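Nucleoside-diphosphate-sugar pyrophosphorylase (Vibrio cholerae, PDB 4EVW) probably transfers a nucleotidyl group from a nucleoside triphosphate to a sugar phosphate, releasing pyrophosphate and giving a nucleoside-diphosphate sugar. Local coordinates at residues Thr19-Lys22 with Tyr23-Glu26; Gln30-Phe33 with Glu34-Val37; Arg64-Ala67 with Thr68-Gly71. The protein carries 1 engineered substitution. All coordinates share one frame; numbering follows the deposited sequence.

Contact 1. Residues Thr19-Lys22 with Tyr23-Glu26; sequences TQPK and YMLE
Pro21 and Tyr23 meet ring against ring in a 3-10 turn that leads toward the strand 26-27, within the nucleotidyltransferase-like domain expected of a nucleoside-diphosphate-sugar pyrophosphorylase. The proline lies over one face of the phenol ring, displaced toward its rim, and its CB stands 4.0 Å from the centroid of the Tyr23 ring in a CH-pi contact, 23° off the normal. Tyr23 can fold back over a residue only two places earlier because its CG sits between the backbone N and the carbonyl carbon (chi1 45°). Its hydroxyl is then held by Thr59, at the start of the helix 59-70.

Selenomethionine Met24, with selenium in place of sulfur, crosses the proline obliquely. Its SE rests 3.8 Å from Pro21 CG, so the compact pyrrolidine is packed by both the aromatic ring and the selenoether. Such a long, flexible, apolar chain suits a place where it also reaches Thr59 and Phe62. Gln20 crosses Met24 at about a right angle, its NE2 only grazing Met24 CB at 4.1 Å, which fits a polar residue on the exposed side of the turn.

Leu25 brings CG to 3.4 Å from Lys22 O and CD2 against Gln20 CB, and its side chain also packs on Phe13 and Tyr18. Two successive backbone bonds fix the turn. Met24 N donates to Pro21 O at 2.9 Å, and Leu25 N to Lys22 O at 3.0 Å.

Contact 2. Residues Gln30-Phe33 with Glu34-Val37; sequences QTLF and EHSV
The imidazole of His35 has the aliphatic part of Gln30 over one face in a CH-pi contact: Gln30 CG stands 3.5 Å from the ring centroid, 19° off the normal. Beyond it the amide plane is turned nearly perpendicular to the ring, 85° apart. A water links the two, donating to Gln30 OE1 at 2.6 Å and lying 3.1 Å from His35 ND1, while His35 NE2 is bonded to Ala27 O. The benzene ring of Phe33 likewise carries one methyl over a face, a second CH-pi contact with Val37 CG2 at 3.8 Å from its centroid; with CG anti to the backbone N (chi1 171°), the ring also meets Phe51 of strand 49-54.

Thr31 and Glu34 form a capping box at the start of the helix 32-37. Threonine suits the N-cap because its OG1 accepts from Glu34 N at 3.2 Å while its own hydroxyl donates to Glu34 OE1 at 2.6 Å, along that oxygen's anti lone pair. Glutamate is long enough to fold back and close the box: the same OE1 takes Thr31 N at 2.9 Å from above the carboxylate plane.

One carboxylate oxygen is thus gripped by two donors. Together with the helix N terminus and a long, weak ion pair to Lys66, they would probably stabilise the negative charge of this buried glutamate.

Contact 3. Residues Arg64-Ala67 with Thr68-Gly71; sequences REKA and TQLG
Thr68 folds back onto Arg64, one turn earlier in the helix 59-70, which joins strands 49-54 and 75-80 as the helix of a beta-alpha-beta crossover. Its CB passes 3.4 Å from Arg64 O and also lies near Glu65 O. From there OG1, placed beside the backbone N and anti to the carbonyl carbon (chi1 -60°), reaches back and donates to Arg64 O at 2.7 Å. The other branch, CG2, is anti to the backbone N, directed away from that carbonyl. Threonine suits this place because its hydroxyl can be satisfied by its own helix while the residue touches Phe75 of the next strand.

The backbone N of Thr68 donates to the same Arg64 O at 3.1 Å, and the two donors arrive from opposite faces of the carbonyl plane. The small methyl of Ala67 touches Phe75, where the helix lies close to the sheet. Leu70 brings CG to 3.2 Å from Lys66 O and packs on Phe44 and Asn38.

At the C-terminal end Gly71 takes a positive phi of 90° and completes a Schellman motif. Gly71 N donates to Thr68 O at 3.0 Å, and more weakly to Ala67 O at 3.2 Å. Glycine fits because a side chain at these backbone angles would press on the preceding carbonyl. Gly71 N thus serves Thr68 O, whose usual i+4 amide lies beyond the helix end, while keeping a weak hold on Ala67 O.

From the N terminus, the three contacts follow in series, none nested in or crossing another. Contact 1 closes the 3-10 turn after helix 11-15; the hairpin of strands 26-27 and 30-31 then brings the chain back, and contact 2 opens helix 32-37 beside it. Probable backbone hydrogen bonds from Phe33 N to Tyr23 O and from Leu32 N to Leu25 O tie the two together. Contact 3 ends helix 59-70, whose Lys66 packs on Phe33 and whose Leu70 meets Val37 of contact 2. Contacts 1 and 3 do not touch, their nearest atoms being about 7 Å apart; contact 2 touches both.

Contact 1. Residues Thr19-Lys22 with Tyr23-Glu26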
loop_
_atom_site.group_PDB
_atom_site.type_symbol
_atom_site.label_atom_id
_atom_site.label_comp_id
_atom_site.label_asym_id
_atom_site.label_seq_id
_atom_site.Cartn_x
_atom_site.Cartn_y
_atom_site.Cartn_z
ATOM N N THR A 19 -12.195 14.451 -14.405
ATOM C CA THR A 19 -13.447 13.722 -14.271
ATOM C C THR A 19 -13.230 12.212 -14.177
ATOM O O THR A 19 -14.147 11.468 -13.831
ATOM C CB THR A 19 -14.403 14.060 -15.441
ATOM O OG1 THR A 19 -13.740 13.825 -16.689
ATOM C CG2 THR A 19 -14.812 15.534 -15.370
ATOM N N GLN A 20 -12.011 11.765 -14.467
ATOM C CA GLN A 20 -11.666 10.344 -14.388
ATOM C C GLN A 20 -10.960 10.055 -13.066
ATOM O O GLN A 20 -10.314 10.934 -12.505
ATOM C CB GLN A 20 -10.687 9.963 -15.505
ATOM C CG GLN A 20 -11.218 10.015 -16.915
ATOM C CD GLN A 20 -10.174 9.550 -17.910
ATOM O OE1 GLN A 20 -9.251 10.292 -18.254
ATOM N NE2 GLN A 20 -10.297 8.306 -18.361
ATOM N N PRO A 21 -11.088 8.825 -12.541
ATOM C CA PRO A 21 -10.379 8.566 -11.284
ATOM C C PRO A 21 -8.879 8.692 -11.569
ATOM O O PRO A 21 -8.416 8.386 -12.669
ATOM C CB PRO A 21 -10.821 7.147 -10.904
ATOM C CG PRO A 21 -11.389 6.573 -12.174
ATOM C CD PRO A 21 -12.039 7.745 -12.841
ATOM N N LYS A 22 -8.134 9.160 -10.577
ATOM C CA LYS A 22 -6.704 9.391 -10.722
ATOM C C LYS A 22 -5.878 8.279 -11.363
ATOM O O LYS A 22 -4.997 8.565 -12.171
ATOM C CB LYS A 22 -6.133 9.785 -9.355
ATOM C CG LYS A 22 -4.815 9.152 -8.969
ATOM C CD LYS A 22 -4.491 9.473 -7.513
ATOM C CE LYS A 22 -5.644 9.081 -6.588
ATOM N NZ LYS A 22 -5.943 7.621 -6.637
ATOM N N TYR A 23 -6.161 7.022 -11.037
ATOM C CA TYR A 23 -5.375 5.935 -11.614
ATOM C C TYR A 23 -5.566 5.751 -13.122
ATOM O O TYR A 23 -4.793 5.032 -13.764
ATOM C CB TYR A 23 -5.635 4.616 -10.873
ATOM C CG TYR A 23 -7.083 4.314 -10.581
ATOM C CD1 TYR A 23 -7.617 4.529 -9.308
ATOM C CD2 TYR A 23 -7.921 3.812 -11.573
ATOM C CE1 TYR A 23 -8.953 4.247 -9.032
ATOM C CE2 TYR A 23 -9.261 3.527 -11.309
ATOM C CZ TYR A 23 -9.768 3.749 -10.039
ATOM O OH TYR A 23 -11.092 3.473 -9.775
HETATM N N MSE A 24 -6.579 6.404 -13.690
HETATM C CA MSE A 24 -6.821 6.318 -15.131
HETATM C C MSE A 24 -6.208 7.498 -15.876
HETATM O O MSE A 24 -6.233 7.540 -17.109
HETATM C CB MSE A 24 -8.322 6.256 -15.436
HETATM C CG MSE A 24 -8.998 4.981 -14.968
HETATM SE SE MSE A 24 -10.843 4.861 -15.569
HETATM C CE MSE A 24 -11.350 3.217 -14.683
ATOM N N LEU A 25 -5.671 8.465 -15.138
ATOM C CA LEU A 25 -5.051 9.618 -15.778
ATOM C C LEU A 25 -3.795 9.141 -16.499
ATOM O O LEU A 25 -3.178 8.155 -16.092
ATOM C CB LEU A 25 -4.715 10.697 -14.742
ATOM C CG LEU A 25 -5.966 11.251 -14.043
ATOM C CD1 LEU A 25 -5.587 12.406 -13.135
ATOM C CD2 LEU A 25 -6.976 11.708 -15.098
ATOM N N GLU A 26 -3.428 9.831 -17.575
ATOM C CA GLU A 26 -2.267 9.436 -18.366
ATOM C C GLU A 26 -1.072 10.369 -18.220
ATOM O O GLU A 26 -1.217 11.555 -17.930
ATOM C CB GLU A 26 -2.665 9.325 -19.843
ATOM C CG GLU A 26 -3.734 8.264 -20.114
ATOM C CD GLU A 26 -4.183 8.220 -21.567
ATOM O OE1 GLU A 26 -3.313 8.121 -22.459
ATOM O OE2 GLU A 26 -5.407 8.275 -21.817
#

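Contact 2. Residues Gln30-Phe33 with Glu34-Val37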
loop_
_atom_site.group_PDB
_atom_site.type_symbol
_atom_site.label_atom_id
_atom_site.label_comp_id
_atom_site.label_asym_id
_atom_site.label_seq_id
_atom_site.Cartn_x
_atom_site.Cartn_y
_atom_site.Cartn_z
ATOM N N GLN A 30 1.349 6.340 -20.646
ATOM C CA GLN A 30 0.618 5.309 -19.923
ATOM C C GLN A 30 -0.096 5.841 -18.685
ATOM O O GLN A 30 0.242 6.906 -18.168
ATOM C CB GLN A 30 1.561 4.158 -19.549
ATOM C CG GLN A 30 2.722 4.540 -18.656
ATOM C CD GLN A 30 3.691 3.387 -18.443
ATOM O OE1 GLN A 30 4.604 3.474 -17.623
ATOM N NE2 GLN A 30 3.496 2.303 -19.186
ATOM N N THR A 31 -1.090 5.089 -18.220
ATOM C CA THR A 31 -1.876 5.477 -17.057
ATOM C C THR A 31 -1.078 5.437 -15.766
ATOM O O THR A 31 -0.084 4.721 -15.657
ATOM C CB THR A 31 -3.109 4.568 -16.890
ATOM O OG1 THR A 31 -2.684 3.212 -16.695
ATOM C CG2 THR A 31 -3.999 4.650 -18.129
ATOM N N LEU A 32 -1.512 6.214 -14.781
ATOM C CA LEU A 32 -0.817 6.225 -13.506
ATOM C C LEU A 32 -0.882 4.813 -12.917
ATOM O O LEU A 32 0.039 4.384 -12.222
ATOM C CB LEU A 32 -1.440 7.270 -12.570
ATOM C CG LEU A 32 -1.330 8.711 -13.102
ATOM C CD1 LEU A 32 -1.788 9.700 -12.034
ATOM C CD2 LEU A 32 0.110 9.006 -13.493
ATOM N N PHE A 33 -1.955 4.081 -13.223
ATOM C CA PHE A 33 -2.094 2.705 -12.743
ATOM C C PHE A 33 -0.898 1.896 -13.232
ATOM O O PHE A 33 -0.265 1.171 -12.465
ATOM C CB PHE A 33 -3.376 2.066 -13.285
ATOM C CG PHE A 33 -3.483 0.589 -13.008
ATOM C CD1 PHE A 33 -3.895 0.122 -11.764
ATOM C CD2 PHE A 33 -3.173 -0.337 -14.000
ATOM C CE1 PHE A 33 -3.998 -1.246 -11.515
ATOM C CE2 PHE A 33 -3.272 -1.706 -13.757
ATOM C CZ PHE A 33 -3.687 -2.161 -12.513
ATOM N N GLU A 34 -0.592 2.031 -14.519
ATOM C CA GLU A 34 0.526 1.310 -15.120
ATOM C C GLU A 34 1.875 1.750 -14.559
ATOM O O GLU A 34 2.751 0.919 -14.311
ATOM C CB GLU A 34 0.502 1.487 -16.638
ATOM C CG GLU A 34 -0.666 0.781 -17.317
ATOM C CD GLU A 34 -0.911 1.300 -18.721
ATOM O OE1 GLU A 34 -1.604 2.330 -18.867
ATOM O OE2 GLU A 34 -0.395 0.685 -19.678
ATOM N N HIS A 35 2.050 3.056 -14.374
ATOM C CA HIS A 35 3.295 3.573 -13.814
ATOM C C HIS A 35 3.542 2.954 -12.441
ATOM O O HIS A 35 4.667 2.586 -12.105
ATOM C CB HIS A 35 3.232 5.089 -13.642
ATOM C CG HIS A 35 3.464 5.857 -14.904
ATOM N ND1 HIS A 35 4.668 5.844 -15.572
ATOM C CD2 HIS A 35 2.656 6.689 -15.601
ATOM C CE1 HIS A 35 4.594 6.638 -16.625
ATOM N NE2 HIS A 35 3.383 7.163 -16.664
ATOM N N SER A 36 2.485 2.850 -11.646
ATOM C CA SER A 36 2.622 2.290 -10.310
ATOM C C SER A 36 2.837 0.781 -10.298
ATOM O O SER A 36 3.755 0.291 -9.641
ATOM C CB SER A 36 1.402 2.639 -9.452
ATOM O OG SER A 36 1.482 1.991 -8.192
ATOM N N VAL A 37 2.005 0.042 -11.024
ATOM C CA VAL A 37 2.136 -1.409 -11.043
ATOM C C VAL A 37 3.430 -1.861 -11.711
ATOM O O VAL A 37 3.987 -2.895 -11.346
ATOM C CB VAL A 37 0.918 -2.069 -11.733
ATOM C CG1 VAL A 37 1.076 -3.584 -11.761
ATOM C CG2 VAL A 37 -0.349 -1.699 -10.975
HETATM O O HOH W 1 6.658 3.484 -16.058
#

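Contact 3. Residues Arg64-Ala67 with Thr68-Gly71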
loop_
_atom_site.group_PDB
_atom_site.type_symbol
_atom_site.label_atom_id
_atom_site.label_comp_id
_atom_site.label_asym_id
_atom_site.label_seq_id
_atom_site.Cartn_x
_atom_site.Cartn_y
_atom_site.Cartn_z
ATOM N N ARG A 64 -8.459 -5.272 -15.200
ATOM C CA ARG A 64 -8.261 -6.565 -15.834
ATOM C C ARG A 64 -7.557 -6.396 -17.180
ATOM O O ARG A 64 -6.624 -7.137 -17.496
ATOM C CB ARG A 64 -9.595 -7.286 -16.021
ATOM C CG ARG A 64 -9.419 -8.701 -16.546
ATOM C CD ARG A 64 -10.685 -9.526 -16.398
ATOM N NE ARG A 64 -10.985 -9.877 -15.009
ATOM C CZ ARG A 64 -10.394 -10.856 -14.325
ATOM N NH1 ARG A 64 -9.454 -11.604 -14.889
ATOM N NH2 ARG A 64 -10.757 -11.098 -13.073
ATOM N N GLU A 65 -7.992 -5.419 -17.969
ATOM C CA GLU A 65 -7.373 -5.180 -19.270
ATOM C C GLU A 65 -5.915 -4.747 -19.147
ATOM O O GLU A 65 -5.046 -5.266 -19.853
ATOM C CB GLU A 65 -8.157 -4.121 -20.060
ATOM C CG GLU A 65 -9.470 -4.626 -20.651
ATOM C CD GLU A 65 -10.195 -3.560 -21.465
ATOM O OE1 GLU A 65 -9.615 -2.476 -21.681
ATOM O OE2 GLU A 65 -11.343 -3.804 -21.891
ATOM N N LYS A 66 -5.642 -3.797 -18.256
ATOM C CA LYS A 66 -4.279 -3.308 -18.070
ATOM C C LYS A 66 -3.352 -4.381 -17.500
ATOM O O LYS A 66 -2.216 -4.524 -17.954
ATOM C CB LYS A 66 -4.266 -2.082 -17.152
ATOM C CG LYS A 66 -4.986 -0.867 -17.720
ATOM C CD LYS A 66 -4.297 -0.320 -18.961
ATOM C CE LYS A 66 -5.113 0.813 -19.570
ATOM N NZ LYS A 66 -4.383 1.544 -20.641
ATOM N N ALA A 67 -3.827 -5.131 -16.507
ATOM C CA ALA A 67 -3.002 -6.184 -15.910
ATOM C C ALA A 67 -2.632 -7.237 -16.952
ATOM O O ALA A 67 -1.493 -7.702 -17.010
ATOM C CB ALA A 67 -3.745 -6.848 -14.749
ATOM N N THR A 68 -3.604 -7.619 -17.773
ATOM C CA THR A 68 -3.377 -8.628 -18.808
ATOM C C THR A 68 -2.343 -8.099 -19.782
ATOM O O THR A 68 -1.402 -8.789 -20.185
ATOM C CB THR A 68 -4.663 -8.903 -19.591
ATOM O OG1 THR A 68 -5.664 -9.383 -18.690
ATOM C CG2 THR A 68 -4.421 -9.940 -20.683
ATOM N N GLN A 69 -2.529 -6.848 -20.165
ATOM C CA GLN A 69 -1.624 -6.242 -21.101
ATOM C C GLN A 69 -0.202 -6.117 -20.574
ATOM O O GLN A 69 0.751 -6.260 -21.336
ATOM C CB GLN A 69 -2.174 -4.889 -21.467
ATOM C CG GLN A 69 -1.425 -4.224 -22.551
ATOM C CD GLN A 69 -2.113 -2.961 -22.953
ATOM O OE1 GLN A 69 -3.214 -2.666 -22.482
ATOM N NE2 GLN A 69 -1.483 -2.204 -23.835
ATOM N N LEU A 70 -0.061 -5.840 -19.279
ATOM C CA LEU A 70 1.256 -5.693 -18.665
ATOM C C LEU A 70 1.970 -7.032 -18.607
ATOM O O LEU A 70 3.186 -7.097 -18.427
ATOM C CB LEU A 70 1.117 -5.127 -17.253
ATOM C CG LEU A 70 0.780 -3.639 -17.183
ATOM C CD1 LEU A 70 0.400 -3.241 -15.765
ATOM C CD2 LEU A 70 1.982 -2.847 -17.657
ATOM N N GLY A 71 1.203 -8.103 -18.759
ATOM C CA GLY A 71 1.782 -9.428 -18.713
ATOM C C GLY A 71 1.798 -10.013 -17.314
ATOM O O GLY A 71 2.617 -10.875 -17.019
#